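Local coordinates for maltose/maltodextrin-binding protein (Thermus thermophilus, PDB 2GH9) that binds maltotriose and, as a periplasmic solute-binding protein, probably hands the sugar on to a membrane transporter for uptake, at residues A[18-23]-A[293-298]; A[22-25]-A[29-32]; A[171-176]-A[182-187]; A[345-350]-A[371-376]. One frame throughout, in Å; residues are numbered along the deposited sequence.

Contact 1: A[18-23]-A[293-298]; sequences KEQART and GRNLVA
Gln20 and Asn295 reach across from two helices whose segments otherwise stay well apart, and within these two segments their side-chain amides make the junction. The tight part is small. Gln20 CD stands 3.4 Å from Asn295 OD1, with Gln20 CG behind it at 4.0 Å from the same oxygen. The two side chains slide past one another in opposite directions, and their amide planes are turned 73° apart, so the groups cross instead of stacking. A bend at chi2 (-27°) folds the Gln20 chain and turns its amide across that of Asn295. Asn295 ND2 donates to Thr289 O on its own side, while OD1 takes a weak hydrogen bond from Trp16 NE1 of helix 11-26, the helix that carries Gln20. Helix 11-26 is the helical leg of a beta-alpha-beta crossover between the parallel strands 3-7 and 32-36, and helix 293-302 flanks it at the protein surface. The loose part is the solvent side: both residues are partly exposed, their CA atoms, the nearest across the segments, are 8.7 Å apart and only 78 Å² is buried. Trimming Gln20 to an alanine would remove the bridging arm and is likely to uncover one side of the Asn295 amide and open a gap between the helices. Apolar packing lies away from this junction, where Ala21 touches Val32 and Val34 and Leu296 touches Ala110 and Phe111.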
loop_
_atom_site.group_PDB
_atom_site.type_symbol
_atom_site.label_atom_id
_atom_site.label_comp_id
_atom_site.label_asym_id
_atom_site.label_seq_id
_atom_site.Cartn_x
_atom_site.Cartn_y
_atom_site.Cartn_z
ATOM N N LYS A 18 -16.680 -7.123 -9.760
ATOM C CA LYS A 18 -17.552 -8.141 -10.362
ATOM C C LYS A 18 -18.707 -7.485 -11.129
ATOM O O LYS A 18 -19.048 -7.939 -12.225
ATOM C CB LYS A 18 -18.095 -9.120 -9.298
ATOM C CG LYS A 18 -17.058 -10.095 -8.759
ATOM C CD LYS A 18 -17.731 -11.308 -8.085
ATOM C CE LYS A 18 -16.746 -12.322 -7.583
ATOM N NZ LYS A 18 -15.904 -12.888 -8.689
ATOM N N GLU A 19 -19.275 -6.424 -10.548
ATOM C CA GLU A 19 -20.344 -5.649 -11.178
ATOM C C GLU A 19 -19.872 -4.990 -12.464
ATOM O O GLU A 19 -20.575 -5.045 -13.479
ATOM C CB GLU A 19 -20.887 -4.548 -10.252
ATOM C CG GLU A 19 -22.002 -3.700 -10.919
ATOM C CD GLU A 19 -22.393 -2.457 -10.161
ATOM O OE1 GLU A 19 -21.959 -2.275 -8.997
ATOM O OE2 GLU A 19 -23.151 -1.643 -10.750
ATOM N N GLN A 20 -18.704 -4.342 -12.415
ATOM C CA GLN A 20 -18.155 -3.718 -13.620
ATOM C C GLN A 20 -17.894 -4.756 -14.716
ATOM O O GLN A 20 -18.024 -4.455 -15.912
ATOM C CB GLN A 20 -16.875 -2.912 -13.316
ATOM C CG GLN A 20 -16.979 -1.873 -12.191
ATOM C CD GLN A 20 -18.389 -1.305 -11.979
ATOM O OE1 GLN A 20 -18.954 -1.384 -10.877
ATOM N NE2 GLN A 20 -18.955 -0.732 -13.032
ATOM N N ALA A 21 -17.525 -5.967 -14.313
ATOM C CA ALA A 21 -17.264 -7.050 -15.257
ATOM C C ALA A 21 -18.567 -7.502 -15.926
ATOM O O ALA A 21 -18.594 -7.776 -17.136
ATOM C CB ALA A 21 -16.582 -8.229 -14.564
ATOM N N ARG A 22 -19.633 -7.591 -15.120
ATOM C CA ARG A 22 -20.963 -7.932 -15.637
ATOM C C ARG A 22 -21.435 -6.853 -16.625
ATOM O O ARG A 22 -21.789 -7.156 -17.766
ATOM C CB ARG A 22 -21.967 -8.119 -14.481
ATOM C CG ARG A 22 -21.809 -9.446 -13.732
ATOM C CD ARG A 22 -23.026 -9.769 -12.879
ATOM N NE ARG A 22 -23.281 -8.714 -11.897
ATOM C CZ ARG A 22 -22.769 -8.672 -10.664
ATOM N NH1 ARG A 22 -21.970 -9.637 -10.211
ATOM N NH2 ARG A 22 -23.071 -7.653 -9.869
ATOM N N THR A 23 -21.393 -5.595 -16.191
ATOM C CA THR A 23 -21.737 -4.457 -17.033
ATOM C C THR A 23 -20.962 -4.407 -18.375
ATOM O O THR A 23 -21.558 -4.091 -19.406
ATOM C CB THR A 23 -21.547 -3.140 -16.274
ATOM O OG1 THR A 23 -22.361 -3.155 -15.097
ATOM C CG2 THR A 23 -21.933 -1.961 -17.124
ATOM N N GLY A 293 -14.152 8.773 -13.916
ATOM C CA GLY A 293 -14.449 9.511 -12.695
ATOM C C GLY A 293 -15.504 8.842 -11.825
ATOM O O GLY A 293 -15.303 8.654 -10.608
ATOM N N ARG A 294 -16.623 8.483 -12.459
ATOM C CA ARG A 294 -17.753 7.850 -11.801
ATOM C C ARG A 294 -17.415 6.513 -11.150
ATOM O O ARG A 294 -17.875 6.212 -10.036
ATOM C CB ARG A 294 -18.872 7.647 -12.824
ATOM C CG ARG A 294 -20.209 7.264 -12.245
ATOM C CD ARG A 294 -21.324 7.471 -13.277
ATOM N NE ARG A 294 -21.379 8.883 -13.694
ATOM C CZ ARG A 294 -22.258 9.796 -13.263
ATOM N NH1 ARG A 294 -23.231 9.474 -12.404
ATOM N NH2 ARG A 294 -22.173 11.046 -13.721
ATOM N N ASN A 295 -16.633 5.698 -11.848
ATOM C CA ASN A 295 -16.220 4.412 -11.288
ATOM C C ASN A 295 -15.178 4.547 -10.159
ATOM O O ASN A 295 -15.233 3.813 -9.179
ATOM C CB ASN A 295 -15.745 3.455 -12.374
ATOM C CG ASN A 295 -16.779 2.405 -12.699
ATOM O OD1 ASN A 295 -17.587 2.030 -11.846
ATOM N ND2 ASN A 295 -16.758 1.916 -13.908
ATOM N N LEU A 296 -14.253 5.490 -10.298
ATOM C CA LEU A 296 -13.302 5.765 -9.228
ATOM C C LEU A 296 -14.010 6.202 -7.939
ATOM O O LEU A 296 -13.632 5.750 -6.848
ATOM C CB LEU A 296 -12.293 6.816 -9.659
ATOM C CG LEU A 296 -11.320 6.411 -10.765
ATOM C CD1 LEU A 296 -10.398 7.561 -11.038
ATOM C CD2 LEU A 296 -10.522 5.145 -10.440
ATOM N N VAL A 297 -15.044 7.045 -8.080
ATOM C CA VAL A 297 -15.851 7.507 -6.953
ATOM C C VAL A 297 -16.602 6.335 -6.340
ATOM O O VAL A 297 -16.580 6.166 -5.130
ATOM C CB VAL A 297 -16.858 8.670 -7.322
ATOM C CG1 VAL A 297 -17.869 8.889 -6.197
ATOM C CG2 VAL A 297 -16.137 9.971 -7.577
ATOM N N ALA A 298 -17.231 5.514 -7.181
ATOM C CA ALA A 298 -17.941 4.326 -6.731
ATOM C C ALA A 298 -17.033 3.400 -5.928
ATOM O O ALA A 298 -17.392 2.943 -4.843
ATOM C CB ALA A 298 -18.511 3.582 -7.927
#

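Contact 2: A[22-25]-A[29-32]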
loop_
_atom_site.group_PDB
_atom_site.type_symbol
_atom_site.label_atom_id
_atom_site.label_comp_id
_atom_site.label_asym_id
_atom_site.label_seq_id
_atom_site.Cartn_x
_atom_site.Cartn_y
_atom_site.Cartn_z
ATOM N N ARG A 22 -19.633 -7.591 -15.120
ATOM C CA ARG A 22 -20.963 -7.932 -15.637
ATOM C C ARG A 22 -21.435 -6.853 -16.625
ATOM O O ARG A 22 -21.789 -7.156 -17.766
ATOM C CB ARG A 22 -21.967 -8.119 -14.481
ATOM C CG ARG A 22 -21.809 -9.446 -13.732
ATOM C CD ARG A 22 -23.026 -9.769 -12.879
ATOM N NE ARG A 22 -23.281 -8.714 -11.897
ATOM C CZ ARG A 22 -22.769 -8.672 -10.664
ATOM N NH1 ARG A 22 -21.970 -9.637 -10.211
ATOM N NH2 ARG A 22 -23.071 -7.653 -9.869
ATOM N N THR A 23 -21.393 -5.595 -16.191
ATOM C CA THR A 23 -21.737 -4.457 -17.033
ATOM C C THR A 23 -20.962 -4.407 -18.375
ATOM O O THR A 23 -21.558 -4.091 -19.406
ATOM C CB THR A 23 -21.547 -3.140 -16.274
ATOM O OG1 THR A 23 -22.361 -3.155 -15.097
ATOM C CG2 THR A 23 -21.933 -1.961 -17.124
ATOM N N PHE A 24 -19.665 -4.724 -18.363
ATOM C CA PHE A 24 -18.872 -4.766 -19.602
ATOM C C PHE A 24 -19.304 -5.879 -20.552
ATOM O O PHE A 24 -19.183 -5.730 -21.755
ATOM C CB PHE A 24 -17.375 -4.943 -19.312
ATOM C CG PHE A 24 -16.491 -4.708 -20.503
ATOM C CD1 PHE A 24 -16.248 -3.419 -20.958
ATOM C CD2 PHE A 24 -15.875 -5.767 -21.153
ATOM C CE1 PHE A 24 -15.409 -3.193 -22.058
ATOM C CE2 PHE A 24 -15.039 -5.548 -22.252
ATOM C CZ PHE A 24 -14.806 -4.264 -22.696
ATOM N N GLU A 25 -19.794 -6.995 -20.026
ATOM C CA GLU A 25 -20.324 -8.038 -20.889
ATOM C C GLU A 25 -21.606 -7.603 -21.629
ATOM O O GLU A 25 -21.921 -8.157 -22.673
ATOM C CB GLU A 25 -20.568 -9.320 -20.096
ATOM C CG GLU A 25 -20.874 -10.544 -20.956
ATOM C CD GLU A 25 -21.173 -11.783 -20.144
ATOM O OE1 GLU A 25 -20.836 -11.810 -18.930
ATOM O OE2 GLU A 25 -21.740 -12.737 -20.730
ATOM N N GLY A 29 -20.456 -7.499 -24.995
ATOM C CA GLY A 29 -20.540 -8.907 -25.384
ATOM C C GLY A 29 -19.351 -9.775 -24.972
ATOM O O GLY A 29 -19.377 -10.997 -25.141
ATOM N N THR A 30 -18.298 -9.157 -24.440
ATOM C CA THR A 30 -17.109 -9.901 -24.007
ATOM C C THR A 30 -17.281 -10.320 -22.560
ATOM O O THR A 30 -17.502 -9.464 -21.686
ATOM C CB THR A 30 -15.837 -9.056 -24.132
ATOM O OG1 THR A 30 -15.745 -8.531 -25.462
ATOM C CG2 THR A 30 -14.590 -9.895 -23.822
ATOM N N LYS A 31 -17.186 -11.625 -22.319
ATOM C CA LYS A 31 -17.227 -12.190 -20.969
ATOM C C LYS A 31 -15.961 -11.812 -20.195
ATOM O O LYS A 31 -14.855 -11.893 -20.726
ATOM C CB LYS A 31 -17.398 -13.722 -21.028
ATOM C CG LYS A 31 -18.870 -14.150 -21.271
ATOM C CD LYS A 31 -19.036 -15.638 -21.650
ATOM C CE LYS A 31 -19.093 -16.572 -20.426
ATOM N NZ LYS A 31 -19.166 -18.026 -20.831
ATOM N N VAL A 32 -16.136 -11.369 -18.951
ATOM C CA VAL A 32 -15.006 -11.046 -18.073
ATOM C C VAL A 32 -15.009 -11.980 -16.863
ATOM O O VAL A 32 -15.991 -12.005 -16.096
ATOM C CB VAL A 32 -15.057 -9.594 -17.584
ATOM C CG1 VAL A 32 -13.835 -9.288 -16.678
ATOM C CG2 VAL A 32 -15.103 -8.637 -18.760
HETATM O O HOH W 1 -18.478 -10.760 -17.765
#
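Glu25 and Gly29 close the helix-to-strand connection of an alpha/beta fold, between helix 11-26 and strand 32-36. Among backbone interactions, Gly29 N donates to Glu25 O over 2.8 Å, a bent bond with 134° at the hydrogen that meets the oxygen well above its carbonyl plane. At Gly29 phi is 84°, where a beta carbon would collide with the carbonyl oxygen of the residue before, favouring glycine. A CA-H...O contact follows, Glu25 CA lying 3.3 Å from Thr30 O. The apolar part belongs to Phe24, whose CG is anti to the backbone N (chi1 -168°). That torsion carries the ring to the side where CD2 meets Val32 CG2 at 3.8 Å and CE2 meets Thr30 CB at 4.1 Å, both obliquely; Phe286 of helix 280-290 also meets the ring. The polar part is carried by Glu25, extended alongside Lys31. Its OE2 lies 3.2 Å from Lys31 CG, and a water within hydrogen-bonding distance of OE1 accepts a hydrogen bond from Val32 N at 2.7 Å. Because Lys31 NZ stays 5.9 Å from Glu25 OE2, the opposite charges can attract only at a distance. The carboxylate thus probably links the helix end to the start of the strand through water, while Thr30 O, buried without a conventional hydrogen-bond partner, is left with the weaker CA-H donor.

Contact 3: A[171-176]-A[182-187]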
loop_
_atom_site.group_PDB
_atom_site.type_symbol
_atom_site.label_atom_id
_atom_site.label_comp_id
_atom_site.label_asym_id
_atom_site.label_seq_id
_atom_site.Cartn_x
_atom_site.Cartn_y
_atom_site.Cartn_z
ATOM N N VAL A 171 13.560 4.952 0.603
ATOM C CA VAL A 171 14.361 3.752 0.654
ATOM C C VAL A 171 15.783 4.044 0.179
ATOM O O VAL A 171 16.749 3.589 0.782
ATOM C CB VAL A 171 13.742 2.615 -0.207
ATOM C CG1 VAL A 171 14.686 1.411 -0.274
ATOM C CG2 VAL A 171 12.396 2.185 0.368
ATOM N N PHE A 172 15.885 4.804 -0.904
ATOM C CA PHE A 172 17.154 5.097 -1.567
ATOM C C PHE A 172 17.395 6.602 -1.636
ATOM O O PHE A 172 16.453 7.376 -1.790
ATOM C CB PHE A 172 17.122 4.591 -3.005
ATOM C CG PHE A 172 16.851 3.123 -3.152
ATOM C CD1 PHE A 172 17.794 2.183 -2.774
ATOM C CD2 PHE A 172 15.683 2.683 -3.751
ATOM C CE1 PHE A 172 17.553 0.814 -2.957
ATOM C CE2 PHE A 172 15.445 1.338 -3.942
ATOM C CZ PHE A 172 16.374 0.400 -3.547
ATOM N N ALA A 173 18.663 7.008 -1.553
ATOM C CA ALA A 173 19.061 8.399 -1.781
ATOM C C ALA A 173 18.825 8.796 -3.248
ATOM O O ALA A 173 18.944 7.958 -4.142
ATOM C CB ALA A 173 20.533 8.587 -1.399
ATOM N N LYS A 174 18.448 10.054 -3.479
ATOM C CA LYS A 174 18.342 10.620 -4.837
ATOM C C LYS A 174 19.718 11.072 -5.293
ATOM O O LYS A 174 20.461 11.680 -4.521
ATOM C CB LYS A 174 17.408 11.832 -4.881
ATOM C CG LYS A 174 15.929 11.528 -4.818
ATOM C CD LYS A 174 15.117 12.810 -5.013
ATOM C CE LYS A 174 13.650 12.607 -4.665
ATOM N NZ LYS A 174 12.885 13.906 -4.625
ATOM N N ASP A 175 20.043 10.815 -6.560
ATOM C CA ASP A 175 21.424 10.929 -7.018
ATOM C C ASP A 175 21.673 11.912 -8.160
ATOM O O ASP A 175 21.030 11.853 -9.231
ATOM C CB ASP A 175 21.939 9.554 -7.425
ATOM C CG ASP A 175 23.461 9.479 -7.469
ATOM O OD1 ASP A 175 24.109 10.498 -7.831
ATOM O OD2 ASP A 175 24.004 8.388 -7.152
ATOM N N ALA A 176 22.655 12.780 -7.906
ATOM C CA ALA A 176 23.205 13.707 -8.884
ATOM C C ALA A 176 22.207 14.818 -9.116
ATOM O O ALA A 176 22.388 15.932 -8.615
ATOM C CB ALA A 176 23.568 12.984 -10.196
ATOM N N PRO A 182 20.067 3.172 -6.295
ATOM C CA PRO A 182 19.867 1.930 -5.547
ATOM C C PRO A 182 21.094 1.445 -4.769
ATOM O O PRO A 182 20.979 0.539 -3.946
ATOM C CB PRO A 182 19.465 0.916 -6.628
ATOM C CG PRO A 182 19.938 1.483 -7.888
ATOM C CD PRO A 182 19.985 2.961 -7.748
ATOM N N THR A 183 22.253 2.044 -5.022
ATOM C CA THR A 183 23.469 1.704 -4.286
ATOM C C THR A 183 23.531 2.378 -2.907
ATOM O O THR A 183 24.337 1.966 -2.054
ATOM C CB THR A 183 24.744 2.081 -5.081
ATOM O OG1 THR A 183 24.935 3.508 -5.066
ATOM C CG2 THR A 183 24.655 1.564 -6.524
ATOM N N LYS A 184 22.683 3.391 -2.692
ATOM C CA LYS A 184 22.666 4.164 -1.440
ATOM C C LYS A 184 21.357 4.017 -0.639
ATOM O O LYS A 184 20.442 4.838 -0.767
ATOM C CB LYS A 184 22.914 5.640 -1.749
ATOM C CG LYS A 184 24.345 5.967 -2.229
ATOM C CD LYS A 184 24.391 7.390 -2.824
ATOM C CE LYS A 184 25.712 7.675 -3.542
ATOM N NZ LYS A 184 25.525 8.697 -4.625
ATOM N N LEU A 185 21.277 2.978 0.191
ATOM C CA LEU A 185 20.123 2.807 1.072
ATOM C C LEU A 185 20.079 3.942 2.083
ATOM O O LEU A 185 21.121 4.504 2.428
ATOM C CB LEU A 185 20.180 1.496 1.850
ATOM C CG LEU A 185 19.804 0.166 1.206
ATOM C CD1 LEU A 185 19.945 -0.921 2.261
ATOM C CD2 LEU A 185 18.400 0.169 0.630
ATOM N N LEU A 186 18.868 4.269 2.541
ATOM C CA LEU A 186 18.662 5.226 3.628
ATOM C C LEU A 186 18.017 4.586 4.860
ATOM O O LEU A 186 17.837 5.256 5.878
ATOM C CB LEU A 186 17.816 6.411 3.145
ATOM C CG LEU A 186 18.542 7.342 2.180
ATOM C CD1 LEU A 186 17.623 8.423 1.671
ATOM C CD2 LEU A 186 19.788 7.936 2.855
ATOM N N ILE A 187 17.720 3.289 4.779
ATOM C CA ILE A 187 17.008 2.585 5.848
ATOM C C ILE A 187 17.920 1.716 6.726
ATOM O O ILE A 187 17.445 1.002 7.597
ATOM C CB ILE A 187 15.815 1.760 5.283
ATOM C CG1 ILE A 187 16.278 0.748 4.232
ATOM C CG2 ILE A 187 14.751 2.724 4.698
ATOM C CD1 ILE A 187 15.326 -0.472 4.072
#
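A short beta hairpin, strands 172-175 and 179-181, is prolonged here by the chain beyond it, which bends sharply through 182-184 and then returns to the first strand. Phe172 and Leu185 form an antiparallel non-hydrogen-bonded pair, and the flanking bonds fix it: Ala173 N donates to Lys184 O at 2.9 Å, nearly along the C=O axis with 169° at the hydrogen, and Leu186 N to Val171 O at 2.8 Å. Between these bonds, Phe172 CA and Leu185 CA each turn a C-H to the oxygen on the facing chain. The Phe172 ring is sandwiched. Val171 CG1 sits 3.6 Å above the centre of one face, and Pro182 covers the opposite face, its CA 3.5 Å from Phe172 CD1. Leu185 CD2 approaches the ring obliquely, 3.7 Å from Phe172 CE1, after passing beside Val171. Ala173 CB rests on Lys184 CB at 3.8 Å, and from there the lysine chain, extended beyond CG (chi3 -170°), runs on to Asp175, which it meets at about a right angle. Lys184 NZ makes a salt bridge of 3.0 Å with Asp175 OD2, coming from above the carboxylate plane, 60° out of it. Asp181 OD2 lies close to Asp175 OD2, so the ammonium probably also eases the repulsion between two carboxylates. Phe172 also touches Val344 of helix 341-357 and Leu180 of the hairpin's second strand, while Pro182 leans on Ile378 of helix 363-378, which places the hairpin against both C-terminal helices.

Contact 4: A[345-350]-A[371-376]; sequences WGPWGN and VAEIKK. With GLC (alpha-D-glucopyranose), chain B.
Ile374 CG1 (chi1 -69°) and Glu373 CG (chi1 -73°) both stand anti to the carbonyl carbon, and both side chains thereby reach Pro347 on the facing helix. This is helix-to-helix packing between the last two helices of the chain, 341-357 and 363-378, behind the sugar-binding site. Pro347 CB lies 3.8 Å from Ile374 CG1 and 3.5 Å from Glu373 OE1, the two partners crossing its ring obliquely. The helix is kinked at Gly346 and Pro347, whose nitrogens make no bond to the turn before. Two residues earlier, Trp345 points away from that interface and turns one indole face to a glucose unit of the bound maltotriose: GLC C4 stands 3.6 Å above the plane, toward the rim, in the sugar-on-aromatic packing familiar from carbohydrate-binding proteins. A weak hydrogen bond from Trp345 NE1 to Asp65 OD2 helps set the ring's rotation, and Asp65 OD1 binds the glucose. Putting a serine in place of Trp345 takes away the indole and would probably leave the pyranose without this platform and Asp65 without its indole partner. Beside C4, GLC C6 reaches over the benzene part of the indole, 3.8 Å from Trp345 CE3.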
loop_
_atom_site.group_PDB
_atom_site.type_symbol
_atom_site.label_atom_id
_atom_site.label_comp_id
_atom_site.label_asym_id
_atom_site.label_seq_id
_atom_site.Cartn_x
_atom_site.Cartn_y
_atom_site.Cartn_z
ATOM N N TRP A 345 12.410 -5.519 -0.054
ATOM C CA TRP A 345 11.343 -5.899 0.873
ATOM C C TRP A 345 11.662 -7.145 1.706
ATOM O O TRP A 345 11.346 -7.209 2.901
ATOM C CB TRP A 345 10.034 -6.148 0.107
ATOM C CG TRP A 345 9.474 -4.987 -0.679
ATOM C CD1 TRP A 345 9.242 -4.951 -2.023
ATOM C CD2 TRP A 345 8.998 -3.727 -0.162
ATOM N NE1 TRP A 345 8.688 -3.761 -2.377
ATOM C CE2 TRP A 345 8.519 -2.985 -1.262
ATOM C CE3 TRP A 345 8.934 -3.158 1.115
ATOM C CZ2 TRP A 345 7.984 -1.701 -1.128
ATOM C CZ3 TRP A 345 8.422 -1.887 1.246
ATOM C CH2 TRP A 345 7.946 -1.168 0.124
ATOM N N GLY A 346 12.239 -8.157 1.070
ATOM C CA GLY A 346 12.519 -9.421 1.760
ATOM C C GLY A 346 13.476 -9.263 2.940
ATOM O O GLY A 346 13.087 -9.530 4.082
ATOM N N PRO A 347 14.728 -8.839 2.674
ATOM C CA PRO A 347 15.692 -8.609 3.762
ATOM C C PRO A 347 15.248 -7.532 4.759
ATOM O O PRO A 347 15.577 -7.627 5.947
ATOM C CB PRO A 347 16.954 -8.157 3.025
ATOM C CG PRO A 347 16.796 -8.695 1.623
ATOM C CD PRO A 347 15.327 -8.584 1.354
ATOM N N TRP A 348 14.511 -6.521 4.277
ATOM C CA TRP A 348 13.997 -5.457 5.150
ATOM C C TRP A 348 13.027 -6.015 6.165
ATOM O O TRP A 348 13.139 -5.718 7.355
ATOM C CB TRP A 348 13.339 -4.349 4.313
ATOM C CG TRP A 348 12.937 -3.095 5.042
ATOM C CD1 TRP A 348 13.161 -2.768 6.358
ATOM C CD2 TRP A 348 12.272 -1.972 4.465
ATOM N NE1 TRP A 348 12.671 -1.513 6.628
ATOM C CE2 TRP A 348 12.130 -0.996 5.482
ATOM C CE3 TRP A 348 11.788 -1.690 3.184
ATOM C CZ2 TRP A 348 11.506 0.219 5.257
ATOM C CZ3 TRP A 348 11.189 -0.483 2.963
ATOM C CH2 TRP A 348 11.042 0.458 3.990
ATOM N N GLY A 349 12.086 -6.823 5.689
ATOM C CA GLY A 349 11.106 -7.489 6.527
ATOM C C GLY A 349 11.704 -8.610 7.371
ATOM O O GLY A 349 11.235 -8.884 8.479
ATOM N N ASN A 350 12.733 -9.262 6.840
ATOM C CA ASN A 350 13.472 -10.262 7.608
ATOM C C ASN A 350 14.159 -9.601 8.805
ATOM O O ASN A 350 14.153 -10.141 9.902
ATOM C CB ASN A 350 14.476 -11.002 6.711
ATOM C CG ASN A 350 13.795 -11.956 5.708
ATOM O OD1 ASN A 350 12.595 -12.262 5.812
ATOM N ND2 ASN A 350 14.579 -12.438 4.732
ATOM N N VAL A 371 21.456 -4.626 5.282
ATOM C CA VAL A 371 22.161 -3.802 4.300
ATOM C C VAL A 371 23.090 -4.639 3.391
ATOM O O VAL A 371 23.164 -4.402 2.173
ATOM C CB VAL A 371 22.995 -2.690 5.003
ATOM C CG1 VAL A 371 23.934 -2.004 4.015
ATOM C CG2 VAL A 371 22.069 -1.663 5.686
ATOM N N ALA A 372 23.792 -5.603 3.995
ATOM C CA ALA A 372 24.694 -6.508 3.261
ATOM C C ALA A 372 23.927 -7.390 2.269
ATOM O O ALA A 372 24.293 -7.462 1.096
ATOM C CB ALA A 372 25.475 -7.369 4.228
ATOM N N GLU A 373 22.872 -8.043 2.757
ATOM C CA GLU A 373 21.942 -8.844 1.935
ATOM C C GLU A 373 21.316 -8.099 0.755
ATOM O O GLU A 373 21.221 -8.652 -0.344
ATOM C CB GLU A 373 20.808 -9.382 2.798
ATOM C CG GLU A 373 21.209 -10.510 3.727
ATOM C CD GLU A 373 20.046 -11.051 4.547
ATOM O OE1 GLU A 373 18.869 -10.892 4.131
ATOM O OE2 GLU A 373 20.311 -11.650 5.615
ATOM N N ILE A 374 20.866 -6.867 0.998
ATOM C CA ILE A 374 20.308 -6.013 -0.054
ATOM C C ILE A 374 21.360 -5.616 -1.090
ATOM O O ILE A 374 21.076 -5.645 -2.287
ATOM C CB ILE A 374 19.630 -4.722 0.527
ATOM C CG1 ILE A 374 18.357 -5.082 1.303
ATOM C CG2 ILE A 374 19.284 -3.754 -0.574
ATOM C CD1 ILE A 374 17.812 -3.952 2.164
ATOM N N LYS A 375 22.561 -5.237 -0.641
ATOM C CA LYS A 375 23.659 -4.873 -1.567
ATOM C C LYS A 375 23.979 -6.031 -2.502
ATOM O O LYS A 375 24.126 -5.843 -3.718
ATOM C CB LYS A 375 24.933 -4.457 -0.813
ATOM C CG LYS A 375 24.925 -3.015 -0.333
ATOM C CD LYS A 375 26.258 -2.608 0.315
ATOM C CE LYS A 375 26.118 -1.292 1.090
ATOM N NZ LYS A 375 27.423 -0.753 1.610
ATOM N N LYS A 376 24.073 -7.220 -1.916
ATOM C CA LYS A 376 24.318 -8.456 -2.660
ATOM C C LYS A 376 23.214 -8.782 -3.671
ATOM O O LYS A 376 23.515 -9.202 -4.791
ATOM C CB LYS A 376 24.537 -9.632 -1.693
ATOM C CG LYS A 376 25.990 -9.709 -1.187
ATOM C CD LYS A 376 26.124 -10.344 0.200
ATOM C CE LYS A 376 27.586 -10.348 0.677
ATOM N NZ LYS A 376 27.835 -11.388 1.737
HETATM C C1 GLC B . 3.815 -3.225 -0.332
HETATM C C2 GLC B . 4.380 -3.324 -1.737
HETATM C C3 GLC B . 4.738 -4.764 -2.064
HETATM C C4 GLC B . 5.659 -5.311 -0.981
HETATM C C5 GLC B . 5.063 -5.155 0.426
HETATM C C6 GLC B . 6.023 -5.576 1.549
HETATM O O2 GLC B . 3.431 -2.818 -2.695
HETATM O O3 GLC B . 5.379 -4.828 -3.334
HETATM O O4 GLC B . 5.909 -6.684 -1.276
HETATM O O5 GLC B . 4.717 -3.784 0.645
HETATM O O6 GLC B . 5.266 -5.847 2.734
#

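How the contacts relate
The four contacts fall into two pairs on opposite sides of the chain's centre. Contacts 1 and 2 share Arg22 and Thr23 of helix 11-26, their centres lie 12 Å apart, and they touch where Ala21 CB meets Val32 CG1 at 3.6 Å. Contacts 3 and 4, with centres 14 Å apart, are packed together: Ile187 CD1 lies 3.4 Å from Trp348 CD2, and Leu185 CD1 lies 3.7 Å from Ile374 CD1. Between contacts 1 and 3 the centres are about 39 Å apart. Contact 4 alone holds a residue of the sugar pocket, Trp345; contact 3 packs against its neighbour Trp348, with the Val171 side chain about 10 Å from a bound glucose.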